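Local coordinates for A rubisco-like protein (Burkholderia fungorum, PDB 3NWR) that is of unsettled function but belongs to the RuBisCO large-chain family, as a rubisco-like protein classed as a lyase and built round a TIM-barrel domain, at residues E210-V215 with A247-R252; S217-Y222 with V230-N235. All coordinates share one frame; numbering follows the deposited sequence.

Both contacts sit in the barrel domain and share helix 208-226. Interaction 1 sets the first half of that helix beside the end of helix 240-252, while interaction 2 packs a later part of it on the chain that leads into strand 233-235. Phe234 joins them: its ring touches Val212, Val215 and Val250, so the two helices of interaction 1 meet over a residue of the strand. Interaction 1 is buried on the Val212 and Val250 side and grades outward to a charged, exposed margin at Arg213. In interaction 2 all four touching residues are buried, and its one polar link runs through a water between backbone atoms.

Interaction 1: E210-V215 with A247-R252; sequences ERVRAV and AELVER
Val212 faces helix 240-252 and meets two of its residues, Leu249 and Val250, by apolar contact. The methyl CG2 of Val212 lies 3.9 Å from CG2 of Val250, the two side chains crossing at about a right angle. Val212 CG1, set anti to its backbone N (chi1 170°), reaches over the backbone of the second helix to 4.0 Å from Val250 CA. Leu249 points back at the first helix and divides its branches, with CD2 4.1 Å from Val212 CB and CD1 serving the outer margin.

There the contact is of a charged group with a methyl. Arg213 runs extended from CG to NE and brings one face of its guanidinium over Leu249 CD1, which sits 3.8 Å from NH2 and is offset toward the rim of the group. Arg252 lies nearby, its NH2 5.3 Å from NH2 of Arg213, so like charges approach without touching; a long salt bridge to Glu248 within its own helix probably offsets some of the charge.

The segment axes run nearly parallel, at 13° and 9.8 Å apart. Val212 and Val250 both also rest on Phe234 of strand 233-235, as expected of successive outer helices packed on a TIM barrel.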
ATOM      1  N   GLU A 210      16.242   2.664 -23.462  1.00 18.94           N
ATOM      2  CA  GLU A 210      16.248   3.506 -24.656  1.00 18.74           C
ATOM      3  C   GLU A 210      15.776   4.924 -24.349  1.00 18.61           C
ATOM      4  O   GLU A 210      16.326   5.892 -24.862  1.00 18.32           O
ATOM      5  CB  GLU A 210      15.337   2.926 -25.737  1.00 24.50           C
ATOM      6  CG  GLU A 210      15.713   1.546 -26.231  1.00 29.91           C
ATOM      7  CD  GLU A 210      14.725   1.034 -27.264  1.00 35.17           C
ATOM      8  OE1 GLU A 210      14.122   1.868 -27.979  1.00 38.70           O
ATOM      9  OE2 GLU A 210      14.551  -0.198 -27.362  1.00 40.47           O
ATOM     10  N   ARG A 211      14.742   5.036 -23.524  1.00 17.36           N
ATOM     11  CA  ARG A 211      14.178   6.337 -23.212  1.00 16.80           C
ATOM     12  C   ARG A 211      15.179   7.211 -22.455  1.00 15.83           C
ATOM     13  O   ARG A 211      15.340   8.389 -22.773  1.00 15.34           O
ATOM     14  CB  ARG A 211      12.876   6.174 -22.418  1.00 15.59           C
ATOM     15  CG  ARG A 211      12.068   7.454 -22.290  1.00 18.16           C
ATOM     16  CD  ARG A 211      10.685   7.200 -21.708  1.00 18.15           C
ATOM     17  NE  ARG A 211      10.689   7.068 -20.252  1.00 16.97           N
ATOM     18  CZ  ARG A 211      10.576   5.917 -19.595  1.00 15.55           C
ATOM     19  NH1 ARG A 211      10.487   4.765 -20.257  1.00 14.03           N
ATOM     20  NH2 ARG A 211      10.574   5.914 -18.266  1.00 16.97           N
ATOM     21  N   VAL A 212      15.852   6.635 -21.462  1.00 16.20           N
ATOM     22  CA  VAL A 212      16.837   7.389 -20.690  1.00 14.70           C
ATOM     23  C   VAL A 212      17.972   7.873 -21.584  1.00 17.15           C
ATOM     24  O   VAL A 212      18.357   9.037 -21.527  1.00 16.92           O
ATOM     25  CB  VAL A 212      17.412   6.569 -19.515  1.00 16.01           C
ATOM     26  CG1 VAL A 212      18.597   7.293 -18.883  1.00 16.71           C
ATOM     27  CG2 VAL A 212      16.328   6.303 -18.466  1.00 16.32           C
ATOM     28  N   ARG A 213      18.506   6.971 -22.404  1.00 19.35           N
ATOM     29  CA  ARG A 213      19.592   7.350 -23.307  1.00 19.07           C
ATOM     30  C   ARG A 213      19.193   8.455 -24.293  1.00 18.55           C
ATOM     31  O   ARG A 213      19.925   9.433 -24.467  1.00 19.67           O
ATOM     32  CB  ARG A 213      20.129   6.124 -24.049  1.00 18.94           C
ATOM     33  CG  ARG A 213      20.761   5.086 -23.150  1.00 21.43           C
ATOM     34  CD  ARG A 213      21.311   3.938 -23.984  1.00 23.53           C
ATOM     35  NE  ARG A 213      22.186   3.077 -23.198  1.00 31.53           N
ATOM     36  CZ  ARG A 213      21.816   1.911 -22.683  1.00 30.40           C
ATOM     37  NH1 ARG A 213      20.588   1.465 -22.879  1.00 30.19           N
ATOM     38  NH2 ARG A 213      22.676   1.189 -21.977  1.00 38.86           N
ATOM     39  N   ALA A 214      18.033   8.318 -24.930  1.00 19.63           N
ATOM     40  CA  ALA A 214      17.606   9.314 -25.912  1.00 18.46           C
ATOM     41  C   ALA A 214      17.304  10.654 -25.261  1.00 19.61           C
ATOM     42  O   ALA A 214      17.738  11.700 -25.735  1.00 18.98           O
ATOM     43  CB  ALA A 214      16.397   8.829 -26.689  1.00 20.69           C
ATOM     44  N   VAL A 215      16.554  10.619 -24.166  1.00 17.81           N
ATOM     45  CA  VAL A 215      16.198  11.850 -23.472  1.00 16.06           C
ATOM     46  C   VAL A 215      17.415  12.589 -22.916  1.00 17.81           C
ATOM     47  O   VAL A 215      17.526  13.809 -23.059  1.00 18.40           O
ATOM     48  CB  VAL A 215      15.169  11.585 -22.346  1.00 14.24           C
ATOM     49  CG1 VAL A 215      15.003  12.810 -21.463  1.00 17.14           C
ATOM     50  CG2 VAL A 215      13.830  11.166 -22.941  1.00 16.46           C
ATOM     51  N   ALA A 247      18.451   2.863 -12.056  1.00 13.59           N
ATOM     52  CA  ALA A 247      19.028   4.034 -11.405  1.00 13.09           C
ATOM     53  C   ALA A 247      20.503   4.198 -11.772  1.00 14.02           C
ATOM     54  O   ALA A 247      20.982   5.325 -11.970  1.00 15.03           O
ATOM     55  CB  ALA A 247      18.840   3.947  -9.883  1.00 15.13           C
ATOM     56  N   GLU A 248      21.219   3.081 -11.871  1.00 15.34           N
ATOM     57  CA  GLU A 248      22.616   3.116 -12.301  1.00 15.37           C
ATOM     58  C   GLU A 248      22.722   3.691 -13.709  1.00 16.87           C
ATOM     59  O   GLU A 248      23.597   4.513 -13.987  1.00 15.64           O
ATOM     60  CB  GLU A 248      23.231   1.717 -12.269  1.00 17.89           C
ATOM     61  CG  GLU A 248      23.416   1.135 -10.885  1.00 22.96           C
ATOM     62  CD  GLU A 248      24.027  -0.253 -10.946  1.00 35.37           C
ATOM     63  OE1 GLU A 248      24.782  -0.522 -11.909  1.00 40.62           O
ATOM     64  OE2 GLU A 248      23.753  -1.069 -10.041  1.00 37.63           O
ATOM     65  N   LEU A 249      21.829   3.272 -14.597  1.00 14.73           N
ATOM     66  CA  LEU A 249      21.830   3.792 -15.968  1.00 14.18           C
ATOM     67  C   LEU A 249      21.545   5.293 -15.999  1.00 14.61           C
ATOM     68  O   LEU A 249      22.220   6.046 -16.694  1.00 16.34           O
ATOM     69  CB  LEU A 249      20.815   3.055 -16.847  1.00 17.86           C
ATOM     70  CG  LEU A 249      20.665   3.646 -18.251  1.00 16.51           C
ATOM     71  CD1 LEU A 249      21.967   3.470 -19.050  1.00 19.47           C
ATOM     72  CD2 LEU A 249      19.488   3.036 -18.990  1.00 23.31           C
ATOM     73  N   VAL A 250      20.538   5.733 -15.244  1.00 13.40           N
ATOM     74  CA  VAL A 250      20.218   7.154 -15.210  1.00 12.95           C
ATOM     75  C   VAL A 250      21.447   7.946 -14.782  1.00 15.25           C
ATOM     76  O   VAL A 250      21.770   8.973 -15.386  1.00 15.94           O
ATOM     77  CB  VAL A 250      18.995   7.458 -14.302  1.00 13.05           C
ATOM     78  CG1 VAL A 250      18.805   8.969 -14.125  1.00 12.83           C
ATOM     79  CG2 VAL A 250      17.733   6.854 -14.903  1.00 14.94           C
ATOM     80  N   GLU A 251      22.147   7.468 -13.760  1.00 14.56           N
ATOM     81  CA  GLU A 251      23.351   8.158 -13.299  1.00 14.58           C
ATOM     82  C   GLU A 251      24.441   8.170 -14.368  1.00 16.24           C
ATOM     83  O   GLU A 251      25.071   9.209 -14.616  1.00 15.40           O
ATOM     84  CB  GLU A 251      23.885   7.549 -12.000  1.00 16.04           C
ATOM     85  CG  GLU A 251      25.143   8.229 -11.488  1.00 15.58           C
ATOM     86  CD  GLU A 251      25.620   7.674 -10.163  1.00 19.35           C
ATOM     87  OE1 GLU A 251      24.978   6.744  -9.621  1.00 20.52           O
ATOM     88  OE2 GLU A 251      26.649   8.174  -9.656  1.00 18.42           O
ATOM     89  N   ARG A 252      24.663   7.023 -15.003  1.00 14.12           N
ATOM     90  CA  ARG A 252      25.700   6.927 -16.031  1.00 16.14           C
ATOM     91  C   ARG A 252      25.440   7.875 -17.194  1.00 17.34           C
ATOM     92  O   ARG A 252      26.374   8.408 -17.808  1.00 19.62           O
ATOM     93  CB  ARG A 252      25.810   5.491 -16.542  1.00 17.98           C
ATOM     94  CG  ARG A 252      26.584   4.571 -15.621  1.00 28.09           C
ATOM     95  CD  ARG A 252      27.015   3.298 -16.349  1.00 37.87           C
ATOM     96  NE  ARG A 252      25.880   2.582 -16.926  1.00 36.45           N
ATOM     97  CZ  ARG A 252      25.127   1.712 -16.255  1.00 30.88           C
ATOM     98  NH1 ARG A 252      25.388   1.452 -14.980  1.00 36.04           N
ATOM     99  NH2 ARG A 252      24.118   1.103 -16.857  1.00 25.82           N
TER

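Interaction 2: S217-Y222 with V230-N235; sequences SEVRRY and VMVAFN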
ATOM      1  N   SER A 217      20.442  12.552 -23.931  1.00 20.58           N
ATOM      2  CA  SER A 217      21.202  13.163 -25.020  1.00 19.96           C
ATOM      3  C   SER A 217      20.721  14.583 -25.284  1.00 21.62           C
ATOM      4  O   SER A 217      21.525  15.509 -25.409  1.00 22.15           O
ATOM      5  CB  SER A 217      21.097  12.338 -26.299  1.00 20.23           C
ATOM      6  OG  SER A 217      21.883  12.929 -27.317  1.00 26.13           O
ATOM      7  N   GLU A 218      19.404  14.746 -25.370  1.00 20.22           N
ATOM      8  CA  GLU A 218      18.809  16.059 -25.579  1.00 19.67           C
ATOM      9  C   GLU A 218      19.027  16.980 -24.387  1.00 19.86           C
ATOM     10  O   GLU A 218      19.347  18.151 -24.556  1.00 19.19           O
ATOM     11  CB  GLU A 218      17.315  15.936 -25.894  1.00 18.64           C
ATOM     12  CG  GLU A 218      17.023  15.284 -27.238  1.00 20.89           C
ATOM     13  CD  GLU A 218      17.324  16.200 -28.412  1.00 23.50           C
ATOM     14  OE1 GLU A 218      17.680  17.378 -28.191  1.00 22.10           O
ATOM     15  OE2 GLU A 218      17.194  15.735 -29.560  1.00 31.28           O
ATOM     16  N   VAL A 219      18.866  16.452 -23.180  1.00 17.67           N
ATOM     17  CA  VAL A 219      19.000  17.262 -21.980  1.00 16.96           C
ATOM     18  C   VAL A 219      20.428  17.782 -21.820  1.00 18.19           C
ATOM     19  O   VAL A 219      20.635  18.948 -21.491  1.00 19.33           O
ATOM     20  CB  VAL A 219      18.543  16.477 -20.733  1.00 16.80           C
ATOM     21  CG1 VAL A 219      18.801  17.264 -19.465  1.00 20.37           C
ATOM     22  CG2 VAL A 219      17.063  16.131 -20.865  1.00 20.44           C
ATOM     23  N   ARG A 220      21.407  16.914 -22.067  1.00 20.33           N
ATOM     24  CA  ARG A 220      22.818  17.301 -21.988  1.00 20.33           C
ATOM     25  C   ARG A 220      23.139  18.379 -23.019  1.00 22.00           C
ATOM     26  O   ARG A 220      23.779  19.384 -22.707  1.00 21.68           O
ATOM     27  CB  ARG A 220      23.735  16.081 -22.182  1.00 19.24           C
ATOM     28  CG  ARG A 220      23.676  15.045 -21.042  1.00 24.50           C
ATOM     29  CD  ARG A 220      24.743  13.930 -21.176  1.00 23.64           C
ATOM     30  NE  ARG A 220      24.710  13.257 -22.474  1.00 24.90           N
ATOM     31  CZ  ARG A 220      24.141  12.075 -22.716  1.00 23.94           C
ATOM     32  NH1 ARG A 220      23.550  11.388 -21.745  1.00 21.96           N
ATOM     33  NH2 ARG A 220      24.178  11.564 -23.942  1.00 25.77           N
ATOM     34  N   ARG A 221      22.679  18.179 -24.245  1.00 20.34           N
ATOM     35  CA  ARG A 221      22.925  19.159 -25.292  1.00 22.37           C
ATOM     36  C   ARG A 221      22.227  20.482 -24.979  1.00 25.24           C
ATOM     37  O   ARG A 221      22.761  21.555 -25.259  1.00 22.68           O
ATOM     38  CB  ARG A 221      22.478  18.645 -26.654  1.00 21.18           C
ATOM     39  CG  ARG A 221      22.825  19.630 -27.752  1.00 32.56           C
ATOM     40  CD  ARG A 221      22.252  19.263 -29.105  1.00 44.14           C
ATOM     41  NE  ARG A 221      22.111  20.452 -29.943  1.00 45.26           N
ATOM     42  CZ  ARG A 221      21.623  20.441 -31.176  1.00 37.80           C
ATOM     43  NH1 ARG A 221      21.234  19.298 -31.722  1.00 45.91           N
ATOM     44  NH2 ARG A 221      21.522  21.568 -31.859  1.00 47.17           N
ATOM     45  N   TYR A 222      21.037  20.414 -24.392  1.00 21.19           N
ATOM     46  CA  TYR A 222      20.346  21.639 -24.025  1.00 20.26           C
ATOM     47  C   TYR A 222      21.128  22.416 -22.962  1.00 23.10           C
ATOM     48  O   TYR A 222      21.230  23.636 -23.042  1.00 21.56           O
ATOM     49  CB  TYR A 222      18.905  21.379 -23.558  1.00 18.92           C
ATOM     50  CG  TYR A 222      18.242  22.633 -23.039  1.00 18.79           C
ATOM     51  CD1 TYR A 222      17.781  23.616 -23.911  1.00 20.45           C
ATOM     52  CD2 TYR A 222      18.103  22.851 -21.672  1.00 19.84           C
ATOM     53  CE1 TYR A 222      17.186  24.766 -23.433  1.00 20.97           C
ATOM     54  CE2 TYR A 222      17.513  23.996 -21.188  1.00 19.16           C
ATOM     55  CZ  TYR A 222      17.052  24.951 -22.070  1.00 21.56           C
ATOM     56  OH  TYR A 222      16.465  26.101 -21.590  1.00 20.92           O
ATOM     57  N   VAL A 230      18.266  20.984 -16.681  1.00 17.01           N
ATOM     58  CA  VAL A 230      16.868  20.590 -16.511  1.00 16.01           C
ATOM     59  C   VAL A 230      16.848  19.203 -15.882  1.00 15.64           C
ATOM     60  O   VAL A 230      17.468  18.272 -16.394  1.00 19.60           O
ATOM     61  CB  VAL A 230      16.099  20.560 -17.843  1.00 14.98           C
ATOM     62  CG1 VAL A 230      14.663  20.081 -17.631  1.00 16.57           C
ATOM     63  CG2 VAL A 230      16.098  21.943 -18.487  1.00 18.32           C
ATOM     64  N   MET A 231      16.157  19.085 -14.756  1.00 16.28           N
ATOM     65  CA  MET A 231      16.053  17.820 -14.040  1.00 13.63           C
ATOM     66  C   MET A 231      14.931  16.965 -14.621  1.00 13.97           C
ATOM     67  O   MET A 231      13.780  17.397 -14.695  1.00 16.21           O
ATOM     68  CB  MET A 231      15.787  18.081 -12.558  1.00 13.98           C
ATOM     69  CG  MET A 231      15.509  16.815 -11.752  1.00 12.22           C
ATOM     70  SD  MET A 231      15.360  17.115  -9.983  1.00 14.25           S
ATOM     71  CE  MET A 231      17.035  17.638  -9.577  1.00 15.08           C
ATOM     72  N   VAL A 232      15.267  15.745 -15.035  1.00 13.07           N
ATOM     73  CA  VAL A 232      14.269  14.824 -15.547  1.00 11.94           C
ATOM     74  C   VAL A 232      14.076  13.694 -14.547  1.00 12.29           C
ATOM     75  O   VAL A 232      15.026  12.976 -14.199  1.00 15.96           O
ATOM     76  CB  VAL A 232      14.662  14.236 -16.923  1.00 13.29           C
ATOM     77  CG1 VAL A 232      13.603  13.216 -17.392  1.00 14.24           C
ATOM     78  CG2 VAL A 232      14.820  15.353 -17.954  1.00 15.04           C
ATOM     79  N   ALA A 233      12.847  13.567 -14.061  1.00 11.83           N
ATOM     80  CA  ALA A 233      12.511  12.475 -13.162  1.00 12.84           C
ATOM     81  C   ALA A 233      12.062  11.298 -14.009  1.00 13.91           C
ATOM     82  O   ALA A 233      10.912  11.229 -14.444  1.00 13.31           O
ATOM     83  CB  ALA A 233      11.412  12.898 -12.183  1.00 12.59           C
ATOM     84  N   PHE A 234      12.995  10.390 -14.284  1.00 13.44           N
ATOM     85  CA  PHE A 234      12.674   9.165 -15.008  1.00 11.04           C
ATOM     86  C   PHE A 234      11.964   8.204 -14.080  1.00 10.99           C
ATOM     87  O   PHE A 234      12.466   7.899 -12.990  1.00 12.02           O
ATOM     88  CB  PHE A 234      13.954   8.501 -15.520  1.00 12.58           C
ATOM     89  CG  PHE A 234      14.642   9.285 -16.591  1.00 14.76           C
ATOM     90  CD1 PHE A 234      14.137   9.296 -17.882  1.00 13.49           C
ATOM     91  CD2 PHE A 234      15.781  10.019 -16.307  1.00 13.04           C
ATOM     92  CE1 PHE A 234      14.773  10.024 -18.890  1.00 13.77           C
ATOM     93  CE2 PHE A 234      16.423  10.762 -17.311  1.00 13.61           C
ATOM     94  CZ  PHE A 234      15.915  10.763 -18.600  1.00 14.11           C
ATOM     95  N   ASN A 235      10.808   7.710 -14.517  1.00 13.13           N
ATOM     96  CA  ASN A 235      10.069   6.737 -13.730  1.00 12.92           C
ATOM     97  C   ASN A 235      10.695   5.345 -13.846  1.00 12.66           C
ATOM     98  O   ASN A 235      10.528   4.656 -14.857  1.00 14.12           O
ATOM     99  CB  ASN A 235       8.602   6.709 -14.160  1.00 12.44           C
ATOM    100  CG  ASN A 235       7.766   5.795 -13.284  1.00 13.74           C
ATOM    101  OD1 ASN A 235       8.231   5.328 -12.248  1.00 14.01           O
ATOM    102  ND2 ASN A 235       6.521   5.551 -13.688  1.00 13.47           N
TER
HETATM  103  O   HOH W   1      19.576  20.671 -19.357  1.00 22.18           O
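Val219 and Tyr222, one turn apart on helix 208-226, meet Val230 and Val232 on the chain leading into strand 233-235. The two methyls of Val219 part company: CG2 touches CG2 of Val232 at 3.8 Å, while CG1, anti to the backbone N (chi1 175°), comes to 3.5 Å from the carbonyl O of Val230. Val230 CG2 is 3.7 Å from Tyr222 CE2, the methyl approaching the ring obliquely and the two side chains crossing at about a right angle.

Water 1 bridges the backbones. It donates to Val219 O at 2.9 Å and accepts a weak bond from Val230 N at 3.0 Å, lying in the plane of the Tyr222 ring at its edge.

Farther out, the Tyr222 hydroxyl is hydrogen-bonded to Arg228 NH1, and its side chain also touches Cys187 and Glu188 of helix 176-189. Backbone bonds from Met231 to Asp192 and Ile194 fix the chain between the two valines. Val232 CG1 sits over the centre of the Phe234 ring, 3.5 Å above its plane, so Val232 is backed by the ring of a residue two places on in the same segment.

The helix is thus joined to the chain entering strand 233-235 by methyl and ring contacts, and the water offers a bond to Val219 O and a weak one to Val230 N at a place where the two backbones do not bond to each other directly.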